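Local structure of porin B (Pseudomonas putida, 4GEY) at residues A[235-240]-A[254-259]; A[261-266]-A[321-326]; A[327-332]-A[353-358]. The protein forms an outer-membrane beta-barrel channel of the carbohydrate-selective porin family that binds glucose and probably serves sugar uptake. The protein carries 2 engineered substitutions. All blocks are in the same frame, centred on the assembly; numbering follows the deposited sequence.

Contact 1 (A[235-240]-A[254-259]); sequences MPMEAV and LGYYYS. Engineered in segment 235-240: M235 (natural residue Leu), M237 (natural residue Val). With C8E ((hydroxyethyloxy)tri(ethyloxy)octane), chain C.
M237, an engineered selenomethionine, lies alongside Y256 and points the same way from the sheet, bringing its SE 4.1 Å from CD2 of that ring. The selenium sits 5.3 Å from the ring centroid and 69° off the normal, an oblique Met-aromatic contact. On the far side of the selenium, M237 CE touches the detergent atom C8E C6 at 3.7 Å. Along the same face M235, likewise engineered, reaches Y258 with CE against CB at 4.2 Å. Beneath these side chains, six backbone hydrogen bonds zip M235, M237 and A239 to Y258, Y256 and L254. A239 N to L254 O is the straightest, with 170° at the hydrogen, while Y258 N to M235 O bends to 143°. P236, E238 and Y257 occupy the reverse face. There the CG of E238 packs 3.5 Å from L254 O, while its carboxylate turns to R253, Q206, W292 and the backbone N of N159. The segment axes run nearly antiparallel, with paired residues in regular register. A greasy face in touch with detergent, backed by a buried face holding a satisfied charge, is characteristic of an antiparallel hairpin in a porin barrel wall.

Contact 2 (A[261-266]-A[321-326]); sequences AKADDV and KATNVV
V266 points its CB toward the 321-326 loop and straddles the carbonyl end of A322 with its two methyls. CG1, set beside the backbone N (chi1 -60°), lies 3.5 Å from T323 O, whereas CG2 comes 3.6 Å from A322 O and also faces K321 O. The same A322 oxygen takes the backbone N-H of V266 at 3.0 Å, a bent bond of 136° at the hydrogen. The CB of T323 rests 3.4 Å from D264 O, and its CG2 meets A263 CB at 3.8 Å, leaving OG1 to bond D320. D265 starts away from the loop, and its carboxylate returns only to lie near A322 O; its bonds go to H285 and to the N-H groups of Y267 and D268. One water ties the backbones together, donating to D264 O at 3.1 Å and to T323 O at 2.7 Å. An alanine in place of V266 would probably open a gap beside the A322 and T323 carbonyls and weaken the packing on D360 and V361 of helix 359-372. With one direct hydrogen bond, one water bridge and small apolar touches, and no strand pairing between the segments, this is surface packing at the end of a porin barrel: the short strand 263-265 and the corner after it lie against the loop between strands 309-319 and 326-337.

Contact 3 (A[327-332]-A[353-358]); sequences DNYQQV and ARIHVN
The guanidinium of R354 meets Q330 at its edge: NH1 bonds OE1 at 2.5 Å, the oxygen in the guanidinium plane and the amide turned 26° from it. NH1 also reaches N328 OD1 at 2.9 Å, a weak, oblique bond. That oxygen also accepts a hydrogen bond from Q330 NE2 at 2.8 Å, almost straight (176°), the donor above the carbonyl plane. The imidazole of H356 has water 2 over the centre of one face, 3.5 Å above the plane, and D327 at its edge, where CB lies 3.3 Å from ND1. Water 2 also accepts a hydrogen bond from R354 NH2 at 2.8 Å. The R354 chain, extended from CG to NE, runs beside Q330, whose chain bends at chi2 so that its amide meets NH1. Behind the sheet, Y329 takes I355 CG1 at its ring edge, 3.8 Å from CD2, and sends OH to A169 O. The backbones of Q330 and R354 bond N to O both ways in the antiparallel barrel-wall hairpin of strands 326-337 and 347-357 (segment axes at 176°). Within this linked patch the arginine charge is probably met by amide dipoles and water 2 rather than by a carboxylate among the partners described.

Overall arrangement
Contact 3 is the most buried of the three, contact 1 is partly buried, and contact 2 lies at the surface. Contacts 1 and 3 each join adjacent antiparallel strands of the barrel wall, their centres about 19 Å apart, but their chemistry differs: contact 1 pairs an apolar outer face with detergent, while contact 3 carries an amide-guanidinium network. Contact 2 lacks strand pairing between its segments and relies on loop backbone and a water. It follows contact 1 in sequence, 254-259 leading almost directly into 261-266, and it touches contact 3: K321 O lies 2.6 Å from N358 ND2 and V325 O 2.8 Å from N358 N, both probable hydrogen bonds, so N358 joins the loop to the hairpin.

Contact 1 (A[235-240]-A[254-259])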
HETATM    1  N   MSE A 235       7.159  -0.223 -15.815  1.00 32.72           N
HETATM    2  CA  MSE A 235       8.059   0.892 -15.969  1.00 29.86           C
HETATM    3  C   MSE A 235       7.395   2.137 -15.397  1.00 31.52           C
HETATM    4  O   MSE A 235       6.649   2.811 -16.094  1.00 34.94           O
HETATM    5  CB  MSE A 235       8.337   1.079 -17.448  1.00 29.90           C
HETATM    6  CG  MSE A 235       9.327   2.157 -17.772  1.00 51.25           C
HETATM    7 SE   MSE A 235       9.179   2.611 -19.667  1.00 87.81          SE
HETATM    8  CE  MSE A 235       7.920   4.114 -19.588  1.00 53.83           C
ATOM      9  N   PRO A 236       7.635   2.425 -14.112  1.00 27.05           N
ATOM     10  CA  PRO A 236       7.084   3.643 -13.510  1.00 32.07           C
ATOM     11  C   PRO A 236       7.996   4.840 -13.711  1.00 29.15           C
ATOM     12  O   PRO A 236       9.215   4.654 -13.749  1.00 31.54           O
ATOM     13  CB  PRO A 236       7.014   3.293 -12.019  1.00 28.24           C
ATOM     14  CG  PRO A 236       8.078   2.312 -11.818  1.00 27.84           C
ATOM     15  CD  PRO A 236       8.260   1.551 -13.112  1.00 31.08           C
HETATM   16  N   MSE A 237       7.413   6.031 -13.852  1.00 30.79           N
HETATM   17  CA  MSE A 237       8.165   7.298 -13.877  1.00 33.01           C
HETATM   18  C   MSE A 237       7.560   8.251 -12.860  1.00 27.94           C
HETATM   19  O   MSE A 237       6.363   8.191 -12.587  1.00 33.81           O
HETATM   20  CB  MSE A 237       8.094   7.964 -15.249  1.00 30.69           C
HETATM   21  CG  MSE A 237       8.310   7.033 -16.405  1.00 37.43           C
HETATM   22 SE   MSE A 237       7.763   7.852 -18.099  1.00 55.87          SE
HETATM   23  CE  MSE A 237       9.145   9.233 -18.234  1.00 81.04           C
ATOM     24  N   GLU A 238       8.361   9.151 -12.314  1.00 26.78           N
ATOM     25  CA  GLU A 238       7.831  10.031 -11.280  1.00 28.96           C
ATOM     26  C   GLU A 238       8.622  11.307 -11.094  1.00 26.51           C
ATOM     27  O   GLU A 238       9.842  11.330 -11.245  1.00 41.05           O
ATOM     28  CB  GLU A 238       7.765   9.291  -9.948  1.00 25.17           C
ATOM     29  CG  GLU A 238       6.789   9.878  -8.959  1.00 28.53           C
ATOM     30  CD  GLU A 238       6.682   9.035  -7.703  1.00 28.40           C
ATOM     31  OE1 GLU A 238       7.655   8.308  -7.386  1.00 33.52           O
ATOM     32  OE2 GLU A 238       5.625   9.090  -7.044  1.00 29.17           O
ATOM     33  N   ALA A 239       7.908  12.372 -10.764  1.00 28.16           N
ATOM     34  CA  ALA A 239       8.527  13.614 -10.339  1.00 27.52           C
ATOM     35  C   ALA A 239       8.046  13.864  -8.924  1.00 26.11           C
ATOM     36  O   ALA A 239       6.854  13.721  -8.641  1.00 35.96           O
ATOM     37  CB  ALA A 239       8.126  14.756 -11.263  1.00 27.62           C
ATOM     38  N   VAL A 240       8.973  14.206  -8.032  1.00 40.14           N
ATOM     39  CA  VAL A 240       8.649  14.407  -6.622  1.00 25.58           C
ATOM     40  C   VAL A 240       9.177  15.754  -6.133  1.00 29.33           C
ATOM     41  O   VAL A 240      10.388  15.963  -6.028  1.00 30.58           O
ATOM     42  CB  VAL A 240       9.183  13.250  -5.750  1.00 27.28           C
ATOM     43  CG1 VAL A 240       9.020  13.550  -4.273  1.00 24.66           C
ATOM     44  CG2 VAL A 240       8.486  11.946  -6.109  1.00 24.49           C
ATOM     45  N   LEU A 254       3.995  13.340  -8.914  1.00 24.96           N
ATOM     46  CA  LEU A 254       3.235  13.097 -10.130  1.00 25.31           C
ATOM     47  C   LEU A 254       3.926  11.975 -10.897  1.00 29.30           C
ATOM     48  O   LEU A 254       5.136  12.032 -11.131  1.00 31.63           O
ATOM     49  CB  LEU A 254       3.124  14.366 -10.980  1.00 26.24           C
ATOM     50  CG  LEU A 254       2.622  14.209 -12.425  1.00 29.76           C
ATOM     51  CD1 LEU A 254       1.121  13.996 -12.508  1.00 29.92           C
ATOM     52  CD2 LEU A 254       3.005  15.406 -13.241  1.00 27.98           C
ATOM     53  N   GLY A 255       3.164  10.946 -11.271  1.00 34.98           N
ATOM     54  CA  GLY A 255       3.745   9.777 -11.911  1.00 25.30           C
ATOM     55  C   GLY A 255       2.903   9.083 -12.966  1.00 30.85           C
ATOM     56  O   GLY A 255       1.699   9.315 -13.099  1.00 31.94           O
ATOM     57  N   TYR A 256       3.561   8.203 -13.710  1.00 26.02           N
ATOM     58  CA  TYR A 256       2.942   7.427 -14.773  1.00 26.47           C
ATOM     59  C   TYR A 256       3.584   6.035 -14.741  1.00 35.59           C
ATOM     60  O   TYR A 256       4.773   5.905 -14.449  1.00 35.69           O
ATOM     61  CB  TYR A 256       3.174   8.129 -16.119  1.00 27.60           C
ATOM     62  CG  TYR A 256       2.896   7.282 -17.339  1.00 33.54           C
ATOM     63  CD1 TYR A 256       1.618   7.212 -17.893  1.00 29.73           C
ATOM     64  CD2 TYR A 256       3.911   6.550 -17.942  1.00 28.94           C
ATOM     65  CE1 TYR A 256       1.363   6.422 -19.002  1.00 29.34           C
ATOM     66  CE2 TYR A 256       3.664   5.761 -19.043  1.00 29.73           C
ATOM     67  CZ  TYR A 256       2.398   5.703 -19.578  1.00 46.28           C
ATOM     68  OH  TYR A 256       2.169   4.923 -20.694  1.00 30.85           O
ATOM     69  N   TYR A 257       2.806   4.992 -14.999  1.00 26.33           N
ATOM     70  CA  TYR A 257       3.384   3.649 -15.129  1.00 33.52           C
ATOM     71  C   TYR A 257       2.991   3.025 -16.462  1.00 37.88           C
ATOM     72  O   TYR A 257       1.927   3.325 -17.018  1.00 40.14           O
ATOM     73  CB  TYR A 257       2.964   2.716 -13.979  1.00 25.60           C
ATOM     74  CG  TYR A 257       1.477   2.475 -13.909  1.00 25.26           C
ATOM     75  CD1 TYR A 257       0.887   1.447 -14.618  1.00 26.39           C
ATOM     76  CD2 TYR A 257       0.663   3.290 -13.147  1.00 36.86           C
ATOM     77  CE1 TYR A 257      -0.471   1.238 -14.576  1.00 25.45           C
ATOM     78  CE2 TYR A 257      -0.704   3.083 -13.092  1.00 34.48           C
ATOM     79  CZ  TYR A 257      -1.261   2.057 -13.813  1.00 31.50           C
ATOM     80  OH  TYR A 257      -2.615   1.853 -13.772  1.00 31.10           O
ATOM     81  N   TYR A 258       3.851   2.142 -16.954  1.00 32.36           N
ATOM     82  CA  TYR A 258       3.578   1.402 -18.172  1.00 35.01           C
ATOM     83  C   TYR A 258       4.007  -0.040 -17.956  1.00 34.74           C
ATOM     84  O   TYR A 258       5.094  -0.306 -17.437  1.00 35.97           O
ATOM     85  CB  TYR A 258       4.304   2.016 -19.373  1.00 30.13           C
ATOM     86  CG  TYR A 258       3.977   1.337 -20.684  1.00 37.06           C
ATOM     87  CD1 TYR A 258       2.825   1.668 -21.405  1.00 31.67           C
ATOM     88  CD2 TYR A 258       4.821   0.367 -21.217  1.00 40.70           C
ATOM     89  CE1 TYR A 258       2.533   1.045 -22.611  1.00 32.85           C
ATOM     90  CE2 TYR A 258       4.522  -0.265 -22.416  1.00 33.32           C
ATOM     91  CZ  TYR A 258       3.383   0.081 -23.104  1.00 33.67           C
ATOM     92  OH  TYR A 258       3.106  -0.550 -24.295  1.00 41.16           O
ATOM     93  N   SER A 259       3.142  -0.967 -18.341  1.00 31.19           N
ATOM     94  CA  SER A 259       3.387  -2.368 -18.078  1.00 30.22           C
ATOM     95  C   SER A 259       3.388  -3.150 -19.365  1.00 31.50           C
ATOM     96  O   SER A 259       2.414  -3.127 -20.098  1.00 35.12           O
ATOM     97  CB  SER A 259       2.312  -2.922 -17.152  1.00 33.56           C
ATOM     98  OG  SER A 259       2.495  -4.314 -16.949  1.00 40.76           O
TER
HETATM   99  C1  C8E C 502       4.623  12.335 -15.826  1.00 36.30           C
HETATM  100  C2  C8E C 502       5.857  11.667 -15.251  1.00 34.38           C
HETATM  101  C3  C8E C 502       6.961  12.708 -15.130  1.00 43.38           C
HETATM  102  C4  C8E C 502       8.208  12.297 -15.903  1.00 43.99           C
HETATM  103  C5  C8E C 502       9.452  12.357 -15.027  1.00 40.34           C
HETATM  104  C6  C8E C 502      10.274  11.083 -15.207  1.00 39.44           C
HETATM  105  C7  C8E C 502      11.602  11.378 -15.890  1.00 43.63           C
HETATM  106  C8  C8E C 502      12.547  10.180 -15.887  1.00 48.11           C
HETATM  107  O9  C8E C 502      13.675  10.472 -15.081  1.00 52.98           O
HETATM  108  C10 C8E C 502      14.848   9.795 -15.504  1.00 55.13           C
HETATM  109  C11 C8E C 502      16.006  10.009 -14.527  1.00 51.13           C
HETATM  110  O12 C8E C 502      17.244   9.779 -15.176  1.00 51.17           O

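Contact 2 (A[261-266]-A[321-326])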
ATOM      1  N   ALA A 261       3.345  -6.340 -19.965  1.00 37.24           N
ATOM      2  CA  ALA A 261       2.707  -7.658 -19.981  1.00 43.18           C
ATOM      3  C   ALA A 261       1.302  -7.624 -20.608  1.00 43.24           C
ATOM      4  O   ALA A 261       0.637  -6.588 -20.603  1.00 42.78           O
ATOM      5  CB  ALA A 261       2.663  -8.238 -18.580  1.00 31.54           C
ATOM      6  N   LYS A 262       0.863  -8.756 -21.157  1.00 44.99           N
ATOM      7  CA  LYS A 262      -0.483  -8.865 -21.717  1.00 33.97           C
ATOM      8  C   LYS A 262      -1.542  -8.720 -20.625  1.00 32.64           C
ATOM      9  O   LYS A 262      -1.433  -9.327 -19.568  1.00 31.95           O
ATOM     10  CB  LYS A 262      -0.681 -10.224 -22.408  1.00 35.27           C
ATOM     11  CG  LYS A 262       0.188 -10.485 -23.617  1.00 52.98           C
ATOM     12  CD  LYS A 262      -0.130 -11.832 -24.265  1.00 52.85           C
ATOM     13  N   ALA A 263      -2.565  -7.917 -20.891  1.00 32.41           N
ATOM     14  CA  ALA A 263      -3.743  -7.859 -20.028  1.00 31.43           C
ATOM     15  C   ALA A 263      -5.050  -8.085 -20.815  1.00 40.32           C
ATOM     16  O   ALA A 263      -5.147  -7.742 -22.008  1.00 34.69           O
ATOM     17  CB  ALA A 263      -3.791  -6.541 -19.302  1.00 30.30           C
ATOM     18  N   ASP A 264      -6.050  -8.662 -20.151  1.00 31.69           N
ATOM     19  CA  ASP A 264      -7.339  -8.901 -20.799  1.00 34.86           C
ATOM     20  C   ASP A 264      -8.242  -7.675 -20.750  1.00 36.98           C
ATOM     21  O   ASP A 264      -8.263  -6.947 -19.755  1.00 38.68           O
ATOM     22  CB  ASP A 264      -8.076 -10.080 -20.166  1.00 34.56           C
ATOM     23  CG  ASP A 264      -7.517 -11.421 -20.594  1.00 43.75           C
ATOM     24  OD1 ASP A 264      -6.689 -11.442 -21.541  1.00 46.62           O
ATOM     25  OD2 ASP A 264      -7.918 -12.449 -19.988  1.00 44.54           O
ATOM     26  N   ASP A 265      -8.986  -7.458 -21.831  1.00 37.37           N
ATOM     27  CA  ASP A 265     -10.050  -6.465 -21.861  1.00 37.12           C
ATOM     28  C   ASP A 265     -11.062  -6.817 -20.784  1.00 43.25           C
ATOM     29  O   ASP A 265     -11.160  -7.966 -20.354  1.00 47.75           O
ATOM     30  CB  ASP A 265     -10.742  -6.468 -23.230  1.00 38.05           C
ATOM     31  CG  ASP A 265     -11.409  -5.134 -23.560  1.00 41.93           C
ATOM     32  OD1 ASP A 265     -12.594  -4.930 -23.186  1.00 34.44           O
ATOM     33  OD2 ASP A 265     -10.742  -4.293 -24.211  1.00 43.32           O
ATOM     34  N   VAL A 266     -11.827  -5.832 -20.345  1.00 40.53           N
ATOM     35  CA  VAL A 266     -12.809  -6.090 -19.312  1.00 34.17           C
ATOM     36  C   VAL A 266     -14.162  -6.449 -19.923  1.00 41.45           C
ATOM     37  O   VAL A 266     -15.076  -6.840 -19.205  1.00 51.29           O
ATOM     38  CB  VAL A 266     -12.968  -4.873 -18.375  1.00 37.42           C
ATOM     39  CG1 VAL A 266     -11.648  -4.542 -17.697  1.00 28.60           C
ATOM     40  CG2 VAL A 266     -13.498  -3.671 -19.149  1.00 38.11           C
ATOM     41  N   LYS A 321      -8.981   2.319 -19.032  1.00 35.69           N
ATOM     42  CA  LYS A 321     -10.344   1.793 -19.135  1.00 29.12           C
ATOM     43  C   LYS A 321     -10.397   0.430 -19.817  1.00 29.73           C
ATOM     44  O   LYS A 321     -11.327  -0.335 -19.599  1.00 48.68           O
ATOM     45  CB  LYS A 321     -11.254   2.756 -19.905  1.00 46.27           C
ATOM     46  CG  LYS A 321     -11.529   4.110 -19.236  1.00 58.91           C
ATOM     47  CD  LYS A 321     -12.522   4.021 -18.061  1.00 59.59           C
ATOM     48  CE  LYS A 321     -13.628   5.098 -18.125  1.00 57.49           C
ATOM     49  NZ  LYS A 321     -13.165   6.518 -18.107  1.00 53.37           N
ATOM     50  N   ALA A 322      -9.411   0.126 -20.647  1.00 30.38           N
ATOM     51  CA  ALA A 322      -9.422  -1.136 -21.378  1.00 37.17           C
ATOM     52  C   ALA A 322      -9.387  -2.356 -20.458  1.00 38.41           C
ATOM     53  O   ALA A 322     -10.208  -3.269 -20.611  1.00 41.15           O
ATOM     54  CB  ALA A 322      -8.290  -1.195 -22.408  1.00 32.08           C
ATOM     55  N   THR A 323      -8.461  -2.356 -19.500  1.00 29.45           N
ATOM     56  CA  THR A 323      -8.117  -3.579 -18.768  1.00 32.01           C
ATOM     57  C   THR A 323      -8.269  -3.553 -17.238  1.00 27.70           C
ATOM     58  O   THR A 323      -8.332  -4.599 -16.608  1.00 31.21           O
ATOM     59  CB  THR A 323      -6.674  -4.007 -19.090  1.00 31.69           C
ATOM     60  OG1 THR A 323      -5.752  -3.055 -18.539  1.00 30.94           O
ATOM     61  CG2 THR A 323      -6.468  -4.112 -20.590  1.00 30.70           C
ATOM     62  N   ASN A 324      -8.323  -2.364 -16.654  1.00 33.15           N
ATOM     63  CA  ASN A 324      -8.289  -2.210 -15.210  1.00 31.71           C
ATOM     64  C   ASN A 324      -9.676  -2.159 -14.563  1.00 35.59           C
ATOM     65  O   ASN A 324     -10.533  -1.389 -14.994  1.00 34.64           O
ATOM     66  CB  ASN A 324      -7.529  -0.934 -14.876  1.00 34.89           C
ATOM     67  CG  ASN A 324      -6.675  -1.082 -13.640  1.00 35.60           C
ATOM     68  OD1 ASN A 324      -5.647  -1.764 -13.668  1.00 31.16           O
ATOM     69  ND2 ASN A 324      -7.094  -0.445 -12.545  1.00 29.82           N
ATOM     70  N   VAL A 325      -9.892  -2.969 -13.525  1.00 33.64           N
ATOM     71  CA  VAL A 325     -11.203  -3.044 -12.869  1.00 28.05           C
ATOM     72  C   VAL A 325     -11.546  -1.734 -12.169  1.00 30.30           C
ATOM     73  O   VAL A 325     -12.634  -1.176 -12.372  1.00 24.53           O
ATOM     74  CB  VAL A 325     -11.279  -4.184 -11.830  1.00 29.66           C
ATOM     75  CG1 VAL A 325     -12.612  -4.151 -11.130  1.00 24.11           C
ATOM     76  CG2 VAL A 325     -11.067  -5.537 -12.480  1.00 24.95           C
ATOM     77  N   VAL A 326     -10.620  -1.254 -11.334  1.00 34.26           N
ATOM     78  CA  VAL A 326     -10.710   0.095 -10.787  1.00 23.24           C
ATOM     79  C   VAL A 326     -10.383   1.132 -11.862  1.00 32.03           C
ATOM     80  O   VAL A 326      -9.294   1.151 -12.427  1.00 29.42           O
ATOM     81  CB  VAL A 326      -9.771   0.298  -9.634  1.00 29.87           C
ATOM     82  CG1 VAL A 326      -9.864   1.743  -9.139  1.00 22.30           C
ATOM     83  CG2 VAL A 326     -10.090  -0.699  -8.533  1.00 28.47           C
TER
HETATM   84  O   HOH W   1      -9.017  -7.189 -16.809  1.00 40.98           O

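Contact 3 (A[327-332]-A[353-358])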
ATOM      1  N   ASP A 327     -11.362   1.981 -12.131  1.00 41.98           N
ATOM      2  CA  ASP A 327     -11.330   2.988 -13.181  1.00 42.54           C
ATOM      3  C   ASP A 327     -10.408   4.131 -12.747  1.00 45.15           C
ATOM      4  O   ASP A 327      -9.473   4.523 -13.463  1.00 32.05           O
ATOM      5  CB  ASP A 327     -12.761   3.514 -13.326  1.00 38.70           C
ATOM      6  CG  ASP A 327     -12.983   4.282 -14.588  1.00 55.62           C
ATOM      7  OD1 ASP A 327     -12.091   5.057 -14.987  1.00 73.34           O
ATOM      8  OD2 ASP A 327     -14.069   4.117 -15.182  1.00 62.49           O
ATOM      9  N   ASN A 328     -10.707   4.658 -11.559  1.00 39.16           N
ATOM     10  CA  ASN A 328     -10.050   5.824 -11.002  1.00 27.45           C
ATOM     11  C   ASN A 328     -10.286   5.798  -9.495  1.00 28.85           C
ATOM     12  O   ASN A 328     -11.198   5.122  -9.032  1.00 28.85           O
ATOM     13  CB  ASN A 328     -10.609   7.110 -11.631  1.00 27.48           C
ATOM     14  CG  ASN A 328     -12.080   7.376 -11.259  1.00 32.27           C
ATOM     15  OD1 ASN A 328     -12.408   7.603 -10.092  1.00 32.21           O
ATOM     16  ND2 ASN A 328     -12.961   7.377 -12.260  1.00 28.52           N
ATOM     17  N   TYR A 329      -9.472   6.515  -8.728  1.00 28.29           N
ATOM     18  CA  TYR A 329      -9.618   6.539  -7.274  1.00 25.89           C
ATOM     19  C   TYR A 329      -9.192   7.876  -6.688  1.00 26.08           C
ATOM     20  O   TYR A 329      -8.269   8.512  -7.184  1.00 30.49           O
ATOM     21  CB  TYR A 329      -8.819   5.393  -6.658  1.00 22.69           C
ATOM     22  CG  TYR A 329      -8.143   5.671  -5.337  1.00 22.09           C
ATOM     23  CD1 TYR A 329      -6.865   6.209  -5.285  1.00 29.10           C
ATOM     24  CD2 TYR A 329      -8.757   5.329  -4.139  1.00 30.74           C
ATOM     25  CE1 TYR A 329      -6.230   6.434  -4.065  1.00 36.89           C
ATOM     26  CE2 TYR A 329      -8.128   5.540  -2.915  1.00 30.67           C
ATOM     27  CZ  TYR A 329      -6.867   6.093  -2.883  1.00 33.20           C
ATOM     28  OH  TYR A 329      -6.244   6.322  -1.672  1.00 33.37           O
ATOM     29  N   GLN A 330      -9.880   8.314  -5.645  1.00 24.35           N
ATOM     30  CA  GLN A 330      -9.525   9.562  -4.992  1.00 27.17           C
ATOM     31  C   GLN A 330      -9.465   9.331  -3.498  1.00 28.04           C
ATOM     32  O   GLN A 330     -10.137   8.444  -2.960  1.00 27.77           O
ATOM     33  CB  GLN A 330     -10.531  10.671  -5.294  1.00 22.89           C
ATOM     34  CG  GLN A 330     -10.671  11.005  -6.766  1.00 24.83           C
ATOM     35  CD  GLN A 330     -11.511   9.986  -7.508  1.00 26.89           C
ATOM     36  OE1 GLN A 330     -12.528   9.527  -6.999  1.00 36.27           O
ATOM     37  NE2 GLN A 330     -11.075   9.606  -8.700  1.00 26.14           N
ATOM     38  N   GLN A 331      -8.660  10.140  -2.824  1.00 24.69           N
ATOM     39  CA  GLN A 331      -8.591  10.053  -1.391  1.00 21.40           C
ATOM     40  C   GLN A 331      -8.158  11.383  -0.822  1.00 32.41           C
ATOM     41  O   GLN A 331      -7.236  12.022  -1.322  1.00 33.57           O
ATOM     42  CB  GLN A 331      -7.638   8.934  -1.002  1.00 33.46           C
ATOM     43  CG  GLN A 331      -7.254   8.873   0.449  1.00 32.90           C
ATOM     44  CD  GLN A 331      -5.761   8.934   0.601  1.00 36.87           C
ATOM     45  OE1 GLN A 331      -5.157   9.962   0.316  1.00 41.88           O
ATOM     46  NE2 GLN A 331      -5.147   7.825   1.009  1.00 32.78           N
ATOM     47  N   VAL A 332      -8.851  11.802   0.224  1.00 34.96           N
ATOM     48  CA  VAL A 332      -8.556  13.051   0.901  1.00 37.37           C
ATOM     49  C   VAL A 332      -8.561  12.773   2.402  1.00 37.01           C
ATOM     50  O   VAL A 332      -9.335  11.936   2.878  1.00 39.02           O
ATOM     51  CB  VAL A 332      -9.603  14.113   0.507  1.00 23.20           C
ATOM     52  CG1 VAL A 332      -9.876  15.057   1.626  1.00 35.21           C
ATOM     53  CG2 VAL A 332      -9.114  14.883  -0.698  1.00 31.06           C
ATOM     54  N   ALA A 353     -11.923   7.931   1.161  1.00 28.54           N
ATOM     55  CA  ALA A 353     -11.482   7.458  -0.142  1.00 20.95           C
ATOM     56  C   ALA A 353     -12.670   7.043  -0.963  1.00 22.97           C
ATOM     57  O   ALA A 353     -13.652   6.544  -0.439  1.00 31.56           O
ATOM     58  CB  ALA A 353     -10.534   6.296   0.000  1.00 20.44           C
ATOM     59  N   ARG A 354     -12.565   7.257  -2.266  1.00 30.49           N
ATOM     60  CA  ARG A 354     -13.573   6.827  -3.216  1.00 25.85           C
ATOM     61  C   ARG A 354     -12.876   5.926  -4.218  1.00 27.58           C
ATOM     62  O   ARG A 354     -11.821   6.273  -4.738  1.00 33.07           O
ATOM     63  CB  ARG A 354     -14.173   8.043  -3.914  1.00 28.32           C
ATOM     64  CG  ARG A 354     -15.050   7.723  -5.094  1.00 31.91           C
ATOM     65  CD  ARG A 354     -15.475   8.979  -5.821  1.00 23.83           C
ATOM     66  NE  ARG A 354     -16.250   8.608  -6.994  1.00 30.99           N
ATOM     67  CZ  ARG A 354     -15.757   8.537  -8.226  1.00 30.88           C
ATOM     68  NH1 ARG A 354     -14.491   8.844  -8.442  1.00 33.00           N
ATOM     69  NH2 ARG A 354     -16.533   8.177  -9.243  1.00 30.40           N
ATOM     70  N   ILE A 355     -13.450   4.755  -4.459  1.00 29.77           N
ATOM     71  CA  ILE A 355     -12.888   3.788  -5.397  1.00 27.27           C
ATOM     72  C   ILE A 355     -13.923   3.441  -6.450  1.00 30.59           C
ATOM     73  O   ILE A 355     -14.889   2.722  -6.179  1.00 34.89           O
ATOM     74  CB  ILE A 355     -12.484   2.503  -4.677  1.00 34.83           C
ATOM     75  CG1 ILE A 355     -11.509   2.830  -3.539  1.00 39.04           C
ATOM     76  CG2 ILE A 355     -11.883   1.517  -5.656  1.00 21.22           C
ATOM     77  CD1 ILE A 355     -11.376   1.734  -2.485  1.00 38.22           C
ATOM     78  N   HIS A 356     -13.732   3.950  -7.656  1.00 29.12           N
ATOM     79  CA  HIS A 356     -14.717   3.734  -8.711  1.00 29.78           C
ATOM     80  C   HIS A 356     -14.375   2.560  -9.636  1.00 32.60           C
ATOM     81  O   HIS A 356     -13.225   2.392 -10.037  1.00 23.43           O
ATOM     82  CB  HIS A 356     -14.915   5.010  -9.523  1.00 28.49           C
ATOM     83  CG  HIS A 356     -15.890   4.861 -10.644  1.00 37.05           C
ATOM     84  ND1 HIS A 356     -15.497   4.699 -11.955  1.00 40.49           N
ATOM     85  CD2 HIS A 356     -17.244   4.842 -10.649  1.00 34.63           C
ATOM     86  CE1 HIS A 356     -16.568   4.592 -12.720  1.00 37.31           C
ATOM     87  NE2 HIS A 356     -17.640   4.674 -11.954  1.00 35.51           N
ATOM     88  N   VAL A 357     -15.386   1.754  -9.963  1.00 23.91           N
ATOM     89  CA  VAL A 357     -15.207   0.616 -10.852  1.00 24.26           C
ATOM     90  C   VAL A 357     -15.581   0.947 -12.287  1.00 36.11           C
ATOM     91  O   VAL A 357     -16.679   1.434 -12.557  1.00 37.89           O
ATOM     92  CB  VAL A 357     -16.051  -0.606 -10.434  1.00 24.26           C
ATOM     93  CG1 VAL A 357     -15.697  -1.799 -11.310  1.00 24.67           C
ATOM     94  CG2 VAL A 357     -15.854  -0.940  -8.966  1.00 23.47           C
ATOM     95  N   ASN A 358     -14.638   0.675 -13.185  1.00 37.40           N
ATOM     96  CA  ASN A 358     -14.819   0.679 -14.636  1.00 26.51           C
ATOM     97  C   ASN A 358     -16.198   0.215 -15.054  1.00 38.38           C
ATOM     98  O   ASN A 358     -16.561  -0.946 -14.852  1.00 37.32           O
ATOM     99  CB  ASN A 358     -13.773  -0.266 -15.225  1.00 39.72           C
ATOM    100  CG  ASN A 358     -13.666  -0.176 -16.715  1.00 27.74           C
ATOM    101  OD1 ASN A 358     -14.662  -0.028 -17.413  1.00 35.52           O
ATOM    102  ND2 ASN A 358     -12.443  -0.287 -17.222  1.00 39.37           N
TER
HETATM  103  O   HOH W   2     -16.332   8.179 -12.083  1.00 39.83           O